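Local coordinates for periplasmic binding protein/LacI transcriptional regulator (PDB 3BRS) that probably binds a sugar outside the cell as the solute receptor of a transport system, at residues A[49-54]-A[76-81]. Residues are numbered along the deposited sequence; the frame is centred on the assembly and turned at random.
Sequences EDYLVQ and YEKTYD
Lys78 sets its CB over one face of the Tyr51 ring. This is a CH-pi contact, with Lys78 CB 3.9 Å from the Tyr51 ring centroid and 25° off the normal. The methylene is displaced toward the rim, and CE1 of Tyr51 is the nearest atom to Lys78 CB at 3.5 Å. The chain then bends and follows the ring outward, bringing CD of Lys78 to 3.6 Å from the Tyr51 phenol OH. A chi1 of 79°, which leaves CG of the tyrosine flanked by its own N and C, turns the ring toward the 76-81 segment; the ring also touches Ala74, just before it. The contact joins the start of helix 51-63, with Asp50 at its N-cap position, to the loop that follows strand 68-71 of the parallel sheet in one lobe of this two-lobed, periplasmic-binding-protein fold. Polar contacts lie deeper. OE1 of Gln54 and OG1 of Thr79 stand 3.9 Å apart. A water 2.7 Å from Gln54 OE1 and 2.9 Å from Thr79 OG1 bridges them. The Gln54 amide is fixed at both ends, OE1 accepting from Ala74 N and NE2 donating to the carbonyls of Ala72 and Pro12, while Thr79 OG1 is also hydrogen-bonded to Asp75 N.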
loop_
_atom_site.group_PDB
_atom_site.type_symbol
_atom_site.label_atom_id
_atom_site.label_comp_id
_atom_site.label_asym_id
_atom_site.label_seq_id
_atom_site.Cartn_x
_atom_site.Cartn_y
_atom_site.Cartn_z
ATOM N N GLU A 49 7.060 8.064 -3.531
ATOM C CA GLU A 49 7.032 8.137 -4.991
ATOM C C GLU A 49 8.393 8.334 -5.581
ATOM O O GLU A 49 8.538 8.399 -6.808
ATOM C CB GLU A 49 6.095 9.249 -5.501
ATOM C CG GLU A 49 6.628 10.668 -5.346
ATOM C CD GLU A 49 6.306 11.293 -4.000
ATOM O OE1 GLU A 49 6.104 12.537 -4.009
ATOM O OE2 GLU A 49 6.215 10.576 -2.953
ATOM N N ASP A 50 9.427 8.462 -4.747
ATOM C CA ASP A 50 10.743 8.759 -5.302
ATOM C C ASP A 50 11.402 7.491 -5.870
ATOM O O ASP A 50 12.411 6.975 -5.406
ATOM C CB ASP A 50 11.574 9.453 -4.220
ATOM C CG ASP A 50 12.748 10.166 -4.778
ATOM O OD1 ASP A 50 13.018 10.097 -6.000
ATOM O OD2 ASP A 50 13.450 10.840 -3.980
ATOM N N TYR A 51 10.859 6.948 -6.923
ATOM C CA TYR A 51 11.479 5.698 -7.453
ATOM C C TYR A 51 12.948 5.878 -7.920
ATOM O O TYR A 51 13.681 4.880 -8.011
ATOM C CB TYR A 51 10.571 4.980 -8.552
ATOM C CG TYR A 51 10.650 5.627 -9.928
ATOM C CD1 TYR A 51 11.760 5.381 -10.776
ATOM C CD2 TYR A 51 9.688 6.532 -10.345
ATOM C CE1 TYR A 51 11.916 5.991 -12.056
ATOM C CE2 TYR A 51 9.854 7.193 -11.629
ATOM C CZ TYR A 51 10.964 6.882 -12.445
ATOM O OH TYR A 51 11.158 7.414 -13.687
ATOM N N LEU A 52 13.410 7.110 -8.175
ATOM C CA LEU A 52 14.702 7.251 -8.847
ATOM C C LEU A 52 15.762 7.010 -7.746
ATOM O O LEU A 52 16.868 6.429 -7.943
ATOM C CB LEU A 52 14.823 8.672 -9.447
ATOM C CG LEU A 52 14.322 8.796 -10.911
ATOM C CD1 LEU A 52 14.196 10.191 -11.505
ATOM C CD2 LEU A 52 15.268 8.024 -11.755
ATOM N N VAL A 53 15.317 7.381 -6.548
ATOM C CA VAL A 53 16.117 7.327 -5.358
ATOM C C VAL A 53 16.043 5.950 -4.825
ATOM O O VAL A 53 17.046 5.430 -4.311
ATOM C CB VAL A 53 15.702 8.372 -4.348
ATOM C CG1 VAL A 53 16.309 8.092 -2.989
ATOM C CG2 VAL A 53 16.271 9.760 -4.785
ATOM N N GLN A 54 14.886 5.350 -4.945
ATOM C CA GLN A 54 14.772 3.893 -4.616
ATOM C C GLN A 54 15.610 2.996 -5.490
ATOM O O GLN A 54 16.280 2.076 -5.010
ATOM C CB GLN A 54 13.327 3.386 -4.678
ATOM C CG GLN A 54 13.188 2.169 -3.722
ATOM C CD GLN A 54 11.867 1.410 -3.879
ATOM O OE1 GLN A 54 11.316 1.214 -5.040
ATOM N NE2 GLN A 54 11.278 1.044 -2.701
ATOM N N TYR A 76 5.538 0.422 -10.678
ATOM C CA TYR A 76 5.165 -0.804 -11.299
ATOM C C TYR A 76 6.021 -1.122 -12.528
ATOM O O TYR A 76 6.341 -2.297 -12.770
ATOM C CB TYR A 76 3.700 -0.580 -11.731
ATOM C CG TYR A 76 3.079 -1.771 -12.447
ATOM C CD1 TYR A 76 2.937 -2.995 -11.788
ATOM C CD2 TYR A 76 2.525 -1.655 -13.732
ATOM C CE1 TYR A 76 2.352 -4.097 -12.411
ATOM C CE2 TYR A 76 1.939 -2.741 -14.339
ATOM C CZ TYR A 76 1.882 -3.959 -13.663
ATOM O OH TYR A 76 1.293 -5.069 -14.251
ATOM N N GLU A 77 6.382 -0.116 -13.318
ATOM C CA GLU A 77 7.276 -0.330 -14.511
ATOM C C GLU A 77 8.784 0.035 -14.385
ATOM O O GLU A 77 9.628 -0.569 -15.050
ATOM C CB GLU A 77 6.639 0.422 -15.652
ATOM C CG GLU A 77 5.274 -0.203 -16.030
ATOM C CD GLU A 77 4.429 0.675 -16.912
ATOM O OE1 GLU A 77 3.517 0.137 -17.579
ATOM O OE2 GLU A 77 4.653 1.907 -16.927
ATOM N N LYS A 78 9.136 0.988 -13.504
ATOM C CA LYS A 78 10.482 1.619 -13.543
ATOM C C LYS A 78 11.441 1.165 -12.505
ATOM O O LYS A 78 12.657 1.255 -12.741
ATOM C CB LYS A 78 10.379 3.145 -13.508
ATOM C CG LYS A 78 8.999 3.615 -14.131
ATOM C CD LYS A 78 9.141 4.771 -14.948
ATOM C CE LYS A 78 9.567 4.268 -16.270
ATOM N NZ LYS A 78 8.819 5.105 -17.301
ATOM N N THR A 79 10.911 0.629 -11.387
ATOM C CA THR A 79 11.700 -0.057 -10.380
ATOM C C THR A 79 12.664 -1.187 -10.957
ATOM O O THR A 79 13.804 -1.394 -10.528
ATOM C CB THR A 79 10.722 -0.626 -9.293
ATOM O OG1 THR A 79 10.094 0.449 -8.655
ATOM C CG2 THR A 79 11.502 -1.349 -8.230
ATOM N N TYR A 80 12.131 -1.901 -11.927
ATOM C CA TYR A 80 12.804 -2.960 -12.618
ATOM C C TYR A 80 14.059 -2.350 -13.235
ATOM O O TYR A 80 15.018 -3.017 -13.394
ATOM C CB TYR A 80 11.855 -3.528 -13.683
ATOM C CG TYR A 80 12.503 -4.490 -14.680
ATOM C CD1 TYR A 80 12.515 -5.840 -14.428
ATOM C CD2 TYR A 80 13.056 -4.032 -15.914
ATOM C CE1 TYR A 80 13.100 -6.777 -15.304
ATOM C CE2 TYR A 80 13.651 -4.994 -16.830
ATOM C CZ TYR A 80 13.668 -6.336 -16.482
ATOM O OH TYR A 80 14.225 -7.268 -17.299
ATOM N N ASP A 81 14.072 -1.075 -13.579
ATOM C CA ASP A 81 15.306 -0.556 -14.184
ATOM C C ASP A 81 16.502 -0.860 -13.297
ATOM O O ASP A 81 17.653 -0.881 -13.759
ATOM C CB ASP A 81 15.217 0.969 -14.413
ATOM C CG ASP A 81 14.198 1.326 -15.491
ATOM O OD1 ASP A 81 13.960 0.443 -16.346
ATOM O OD2 ASP A 81 13.634 2.446 -15.483
HETATM O O HOH W 1 12.207 2.007 -7.500
#